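Local structure of CRISPR system Cmr subunit Cmr5 (Thermus thermophilus HB8, 2ZOP) at residues Y13-E18 and E102-F107; R25-D30 and R54-H59. The protein probably serves as a small all-helical subunit of the Cmr ribonucleoprotein complex, part of CRISPR-based adaptive immunity against mobile genetic elements. One frame throughout, in Å; residues are numbered along the deposited sequence.

Interaction 1: Y13-E18 and E102-F107; sequences YEKVRE and EWFKRF
Helical segments 13-18 and 102-107 run in broadly the same direction, their axes crossing at -42° and coming within 9.1 Å. The backbones draw closest where Y13 faces F107, with CA atoms 6.0 Å apart. F107 CG lies anti to the carbonyl carbon, which presents one face of the ring to Y13: Y13 CB sits over the middle of that face, 3.9 Å from the F107 ring centroid, as a CH-pi contact. With Y13 CG anti to its backbone N (chi1 174°), the tyrosine ring extends obliquely past F107, the planes at 32°, and Y13 CD1 meets F107 CD1 at 3.5 Å. V16 fits its branched side chain between the two phenylalanines: CG1 lies 3.6 Å from F107 O, while CG2 touches F107 CB and, at 3.9 Å, F104 CD1. F104 reaches onward to K15, whose CB is 3.6 Å from F104 CE1; the lysine chain then bends at chi2 and carries its amine away, so that only its methylenes pack here. L62, L66 and V69 of helix 57-69 also touch F104. Apolar and aromatic packing alone joins the segments, so the fit depends on shape rather than on directional bonds.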
loop_
_atom_site.group_PDB
_atom_site.type_symbol
_atom_site.label_atom_id
_atom_site.label_comp_id
_atom_site.label_asym_id
_atom_site.label_seq_id
_atom_site.Cartn_x
_atom_site.Cartn_y
_atom_site.Cartn_z
ATOM N N TYR A 13 16.875 6.053 -21.572
ATOM C CA TYR A 13 17.313 7.292 -22.188
ATOM C C TYR A 13 17.126 7.176 -23.698
ATOM O O TYR A 13 16.582 8.074 -24.333
ATOM C CB TYR A 13 18.788 7.523 -21.836
ATOM C CG TYR A 13 19.452 8.702 -22.508
ATOM C CD1 TYR A 13 18.784 9.916 -22.664
ATOM C CD2 TYR A 13 20.784 8.627 -22.911
ATOM C CE1 TYR A 13 19.426 11.025 -23.199
ATOM C CE2 TYR A 13 21.441 9.732 -23.444
ATOM C CZ TYR A 13 20.755 10.929 -23.585
ATOM O OH TYR A 13 21.406 12.025 -24.104
ATOM N N GLU A 14 17.549 6.056 -24.271
ATOM C CA GLU A 14 17.411 5.872 -25.710
ATOM C C GLU A 14 15.941 5.798 -26.137
ATOM O O GLU A 14 15.548 6.375 -27.148
ATOM C CB GLU A 14 18.142 4.611 -26.165
ATOM C CG GLU A 14 18.089 4.422 -27.667
ATOM C CD GLU A 14 18.918 3.253 -28.148
ATOM O OE1 GLU A 14 18.518 2.096 -27.906
ATOM O OE2 GLU A 14 19.975 3.498 -28.769
ATOM N N LYS A 15 15.127 5.091 -25.365
ATOM C CA LYS A 15 13.707 4.977 -25.687
ATOM C C LYS A 15 13.033 6.354 -25.679
ATOM O O LYS A 15 12.205 6.659 -26.540
ATOM C CB LYS A 15 13.015 4.056 -24.681
ATOM C CG LYS A 15 13.537 2.624 -24.689
ATOM C CD LYS A 15 13.220 1.958 -26.020
ATOM C CE LYS A 15 13.648 0.500 -26.039
ATOM N NZ LYS A 15 13.104 -0.187 -27.242
ATOM N N VAL A 16 13.394 7.191 -24.716
ATOM C CA VAL A 16 12.797 8.520 -24.626
ATOM C C VAL A 16 13.270 9.452 -25.746
ATOM O O VAL A 16 12.473 10.222 -26.298
ATOM C CB VAL A 16 13.082 9.171 -23.247
ATOM C CG1 VAL A 16 12.525 10.588 -23.211
ATOM C CG2 VAL A 16 12.433 8.339 -22.136
ATOM N N ARG A 17 14.554 9.383 -26.090
ATOM C CA ARG A 17 15.082 10.226 -27.161
ATOM C C ARG A 17 14.354 9.871 -28.458
ATOM O O ARG A 17 14.107 10.734 -29.298
ATOM C CB ARG A 17 16.600 10.026 -27.331
ATOM C CG ARG A 17 17.016 8.632 -27.792
ATOM C CD ARG A 17 18.540 8.430 -27.861
ATOM N NE ARG A 17 19.177 9.068 -29.013
ATOM C CZ ARG A 17 20.290 8.610 -29.589
ATOM N NH1 ARG A 17 20.877 7.516 -29.117
ATOM N NH2 ARG A 17 20.823 9.235 -30.637
ATOM N N GLU A 18 14.000 8.597 -28.612
ATOM C CA GLU A 18 13.290 8.157 -29.808
ATOM C C GLU A 18 11.830 8.635 -29.799
ATOM O O GLU A 18 11.327 9.110 -30.817
ATOM C CB GLU A 18 13.373 6.629 -29.935
ATOM C CG GLU A 18 14.776 6.143 -30.304
ATOM C CD GLU A 18 14.965 4.639 -30.136
ATOM O OE1 GLU A 18 16.058 4.137 -30.470
ATOM O OE2 GLU A 18 14.029 3.958 -29.669
ATOM N N GLU A 102 11.096 5.108 -13.137
ATOM C CA GLU A 102 11.607 6.399 -12.686
ATOM C C GLU A 102 12.576 7.006 -13.707
ATOM O O GLU A 102 12.604 8.222 -13.890
ATOM C CB GLU A 102 12.305 6.262 -11.328
ATOM C CG GLU A 102 11.361 5.960 -10.175
ATOM C CD GLU A 102 10.396 7.102 -9.894
ATOM O OE1 GLU A 102 9.658 7.023 -8.889
ATOM O OE2 GLU A 102 10.373 8.075 -10.681
ATOM N N TRP A 103 13.372 6.170 -14.367
ATOM C CA TRP A 103 14.307 6.686 -15.365
ATOM C C TRP A 103 13.552 7.231 -16.572
ATOM O O TRP A 103 13.898 8.283 -17.099
ATOM C CB TRP A 103 15.306 5.600 -15.794
ATOM C CG TRP A 103 16.337 5.333 -14.740
ATOM C CD1 TRP A 103 16.580 4.147 -14.117
ATOM C CD2 TRP A 103 17.232 6.291 -14.146
ATOM N NE1 TRP A 103 17.564 4.302 -13.169
ATOM C CE2 TRP A 103 17.983 5.606 -13.163
ATOM C CE3 TRP A 103 17.469 7.658 -14.347
ATOM C CZ2 TRP A 103 18.958 6.241 -12.379
ATOM C CZ3 TRP A 103 18.439 8.294 -13.569
ATOM C CH2 TRP A 103 19.172 7.581 -12.593
ATOM N N PHE A 104 12.520 6.520 -17.010
ATOM C CA PHE A 104 11.713 6.984 -18.135
ATOM C C PHE A 104 11.134 8.344 -17.757
ATOM O O PHE A 104 11.126 9.281 -18.564
ATOM C CB PHE A 104 10.567 6.007 -18.410
ATOM C CG PHE A 104 10.933 4.890 -19.344
ATOM C CD1 PHE A 104 10.802 5.049 -20.725
ATOM C CD2 PHE A 104 11.412 3.686 -18.852
ATOM C CE1 PHE A 104 11.142 4.026 -21.596
ATOM C CE2 PHE A 104 11.758 2.651 -19.718
ATOM C CZ PHE A 104 11.622 2.823 -21.095
ATOM N N LYS A 105 10.652 8.436 -16.522
ATOM C CA LYS A 105 10.077 9.676 -16.014
ATOM C C LYS A 105 11.089 10.817 -16.038
ATOM O O LYS A 105 10.811 11.905 -16.546
ATOM C CB LYS A 105 9.563 9.466 -14.585
ATOM C CG LYS A 105 9.086 10.745 -13.906
ATOM C CD LYS A 105 8.344 10.438 -12.614
ATOM C CE LYS A 105 7.972 11.718 -11.878
ATOM N NZ LYS A 105 9.202 12.412 -11.372
ATOM N N ARG A 106 12.264 10.562 -15.479
ATOM C CA ARG A 106 13.321 11.564 -15.429
ATOM C C ARG A 106 13.751 12.047 -16.812
ATOM O O ARG A 106 13.881 13.248 -17.035
ATOM C CB ARG A 106 14.524 11.004 -14.667
ATOM C CG ARG A 106 14.251 10.857 -13.174
ATOM C CD ARG A 106 15.231 9.906 -12.527
ATOM N NE ARG A 106 14.849 9.588 -11.156
ATOM C CZ ARG A 106 15.326 8.554 -10.475
ATOM N NH1 ARG A 106 16.205 7.739 -11.046
ATOM N NH2 ARG A 106 14.910 8.322 -9.235
ATOM N N PHE A 107 13.978 11.120 -17.738
ATOM C CA PHE A 107 14.382 11.522 -19.074
ATOM C C PHE A 107 13.250 12.162 -19.862
ATOM O O PHE A 107 13.502 12.962 -20.757
ATOM C CB PHE A 107 14.999 10.339 -19.830
ATOM C CG PHE A 107 16.418 10.060 -19.423
ATOM C CD1 PHE A 107 17.418 10.997 -19.679
ATOM C CD2 PHE A 107 16.743 8.912 -18.708
ATOM C CE1 PHE A 107 18.719 10.800 -19.220
ATOM C CE2 PHE A 107 18.044 8.706 -18.242
ATOM C CZ PHE A 107 19.032 9.658 -18.500
#

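Interaction 2: R25-D30 and R54-H59; sequences RGEYRD and RGKEAH. With SO4 (sulfate ion), chain G.
The N-terminal turn of helix 57-69, with the loop leading into it, packs at the protein surface against the first turns of helix 25-42. A58 suits the closest point, since its small methyl lets the backbones approach to 4.9 Å between the CA atoms of Y28 and A58. Y28 touches A58 O with CD1, but its ring leads away into the core, where its hydroxyl bonds D65. E27 reaches across, extended beyond CG, and crosses K56 at about a right angle. Its OE2 lies beside the lysine methylene CD, and the charged ends, E27 OE2 and K56 NZ, stay 4.8 Å apart, too far for a salt bridge, though they may still attract. K56 NZ instead bonds sulfate O4, at 3.1 Å.

H59 joins the two sides through the edge of its ring. On one flank H59 CD2 lies 2.9 Å from E27 O, near the ring plane. H59 NE2 shares with D30 a water that donates a hydrogen bond to D30 OD2. H59 ND1 donates to sulfate O2 at 2.8 Å (N-H...O angle 157°). The same O2 accepts K56 N at 158° and, weakly, G55 N, whose nearly straight bond (172°) goes to O3. The anion and water-linked D30 might favour a protonated H59; K56 and the helix start would oppose it. The sulfate, probably from the crystallisation liquor, lies near the helix start, whose dipole would favour it: backbone N-H groups of G55 and N-cap K56, with the K56 and H59 side chains, form an anion site of the kind found near helix N termini.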
loop_
_atom_site.group_PDB
_atom_site.type_symbol
_atom_site.label_atom_id
_atom_site.label_comp_id
_atom_site.label_asym_id
_atom_site.label_seq_id
_atom_site.Cartn_x
_atom_site.Cartn_y
_atom_site.Cartn_z
ATOM N N ARG A 25 4.443 12.541 -28.515
ATOM C CA ARG A 25 5.493 12.528 -27.496
ATOM C C ARG A 25 4.964 13.116 -26.184
ATOM O O ARG A 25 5.448 12.784 -25.102
ATOM C CB ARG A 25 6.729 13.309 -27.976
ATOM C CG ARG A 25 6.514 14.808 -28.144
ATOM C CD ARG A 25 7.768 15.479 -28.699
ATOM N NE ARG A 25 7.575 16.917 -28.877
ATOM C CZ ARG A 25 8.414 17.717 -29.534
ATOM N NH1 ARG A 25 9.522 17.226 -30.084
ATOM N NH2 ARG A 25 8.137 19.010 -29.653
ATOM N N GLY A 26 3.966 13.990 -26.287
ATOM C CA GLY A 26 3.379 14.580 -25.100
ATOM C C GLY A 26 2.585 13.553 -24.306
ATOM O O GLY A 26 2.552 13.587 -23.078
ATOM N N GLU A 27 1.947 12.628 -25.008
ATOM C CA GLU A 27 1.160 11.589 -24.355
ATOM C C GLU A 27 2.105 10.553 -23.752
ATOM O O GLU A 27 1.816 9.951 -22.708
ATOM C CB GLU A 27 0.216 10.938 -25.373
ATOM C CG GLU A 27 -0.672 11.963 -26.092
ATOM C CD GLU A 27 -1.548 11.359 -27.184
ATOM O OE1 GLU A 27 -1.118 10.391 -27.848
ATOM O OE2 GLU A 27 -2.669 11.870 -27.392
ATOM N N TYR A 28 3.234 10.357 -24.428
ATOM C CA TYR A 28 4.265 9.425 -23.993
ATOM C C TYR A 28 4.829 9.894 -22.656
ATOM O O TYR A 28 5.045 9.095 -21.738
ATOM C CB TYR A 28 5.392 9.380 -25.022
ATOM C CG TYR A 28 6.432 8.313 -24.765
ATOM C CD1 TYR A 28 6.268 7.020 -25.256
ATOM C CD2 TYR A 28 7.594 8.607 -24.056
ATOM C CE1 TYR A 28 7.245 6.044 -25.051
ATOM C CE2 TYR A 28 8.571 7.644 -23.844
ATOM C CZ TYR A 28 8.395 6.370 -24.344
ATOM O OH TYR A 28 9.372 5.436 -24.148
ATOM N N ARG A 29 5.088 11.194 -22.567
ATOM C CA ARG A 29 5.618 11.804 -21.354
ATOM C C ARG A 29 4.586 11.718 -20.231
ATOM O O ARG A 29 4.935 11.424 -19.085
ATOM C CB ARG A 29 5.986 13.278 -21.617
ATOM C CG ARG A 29 6.169 14.125 -20.350
ATOM C CD ARG A 29 6.724 15.522 -20.661
ATOM N NE ARG A 29 6.911 16.315 -19.445
ATOM C CZ ARG A 29 5.927 16.940 -18.809
ATOM N NH1 ARG A 29 4.690 16.874 -19.279
ATOM N NH2 ARG A 29 6.172 17.613 -17.694
ATOM N N ASP A 30 3.318 11.979 -20.562
ATOM C CA ASP A 30 2.262 11.920 -19.556
ATOM C C ASP A 30 2.259 10.549 -18.894
ATOM O O ASP A 30 2.199 10.444 -17.664
ATOM C CB ASP A 30 0.882 12.178 -20.173
ATOM C CG ASP A 30 0.693 13.621 -20.582
ATOM O OD1 ASP A 30 1.321 14.498 -19.954
ATOM O OD2 ASP A 30 -0.092 13.879 -21.516
ATOM N N ARG A 54 -4.759 1.080 -22.362
ATOM C CA ARG A 54 -4.841 2.420 -22.918
ATOM C C ARG A 54 -5.131 2.321 -24.418
ATOM O O ARG A 54 -4.678 1.388 -25.090
ATOM C CB ARG A 54 -3.540 3.192 -22.681
ATOM C CG ARG A 54 -3.275 3.593 -21.208
ATOM C CD ARG A 54 -4.515 4.197 -20.542
ATOM N NE ARG A 54 -5.326 3.171 -19.881
ATOM C CZ ARG A 54 -6.600 3.329 -19.539
ATOM N NH1 ARG A 54 -7.221 4.476 -19.797
ATOM N NH2 ARG A 54 -7.255 2.340 -18.944
ATOM N N GLY A 55 -5.901 3.276 -24.933
ATOM C CA GLY A 55 -6.243 3.264 -26.342
ATOM C C GLY A 55 -5.308 4.076 -27.208
ATOM O O GLY A 55 -5.231 3.855 -28.416
ATOM N N LYS A 56 -4.591 5.024 -26.610
ATOM C CA LYS A 56 -3.676 5.843 -27.393
ATOM C C LYS A 56 -2.344 5.116 -27.530
ATOM O O LYS A 56 -1.775 4.625 -26.543
ATOM C CB LYS A 56 -3.483 7.215 -26.744
ATOM C CG LYS A 56 -4.708 8.138 -26.861
ATOM C CD LYS A 56 -4.403 9.542 -26.341
ATOM C CE LYS A 56 -5.597 10.491 -26.516
ATOM N NZ LYS A 56 -6.744 10.148 -25.627
ATOM N N GLU A 57 -1.868 5.042 -28.769
ATOM C CA GLU A 57 -0.621 4.367 -29.089
ATOM C C GLU A 57 0.571 4.830 -28.258
ATOM O O GLU A 57 1.329 4.004 -27.778
ATOM C CB GLU A 57 -0.298 4.533 -30.578
ATOM C CG GLU A 57 0.472 3.361 -31.173
ATOM C CD GLU A 57 1.854 3.187 -30.571
ATOM O OE1 GLU A 57 2.682 4.110 -30.731
ATOM O OE2 GLU A 57 2.115 2.132 -29.941
ATOM N N ALA A 58 0.733 6.142 -28.087
ATOM C CA ALA A 58 1.857 6.673 -27.322
ATOM C C ALA A 58 1.871 6.224 -25.859
ATOM O O ALA A 58 2.940 6.078 -25.263
ATOM C CB ALA A 58 1.867 8.207 -27.404
ATOM N N HIS A 59 0.691 6.009 -25.281
ATOM C CA HIS A 59 0.590 5.574 -23.889
ATOM C C HIS A 59 1.055 4.120 -23.754
ATOM O O HIS A 59 1.814 3.775 -22.843
ATOM C CB HIS A 59 -0.854 5.709 -23.402
ATOM C CG HIS A 59 -1.294 7.126 -23.175
ATOM N ND1 HIS A 59 -2.622 7.481 -23.069
ATOM C CD2 HIS A 59 -0.587 8.262 -22.972
ATOM C CE1 HIS A 59 -2.713 8.772 -22.808
ATOM N NE2 HIS A 59 -1.493 9.270 -22.743
HETATM S S SO4 G . -6.219 6.490 -23.324
HETATM O O1 SO4 G . -6.006 7.226 -22.063
HETATM O O2 SO4 G . -4.920 6.155 -23.951
HETATM O O3 SO4 G . -6.938 5.236 -23.032
HETATM O O4 SO4 G . -7.006 7.336 -24.244
HETATM O O HOH W 1 -1.828 11.942 -22.193
#

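In the fold
From the N terminus, helix 4-19 supplies the first half of interaction 1, whose partner arrives only with the last helix, 87-111; that contact closes a loop holding nearly all the rest of the fold. Interaction 2 is nested within it: helix 25-42 follows directly, and after helix 44-52 the chain returns at the start of helix 57-69, closing a much shorter loop. The centres are about 14 Å apart, yet the two contacts touch through Y28, where Y28 OH lies 3.4 Å from F104 CE1. Together they tie the terminal helices to the 25-42 and 57-69 pair in an all-helical domain. Neither contact is touched by another subunit of the trimer.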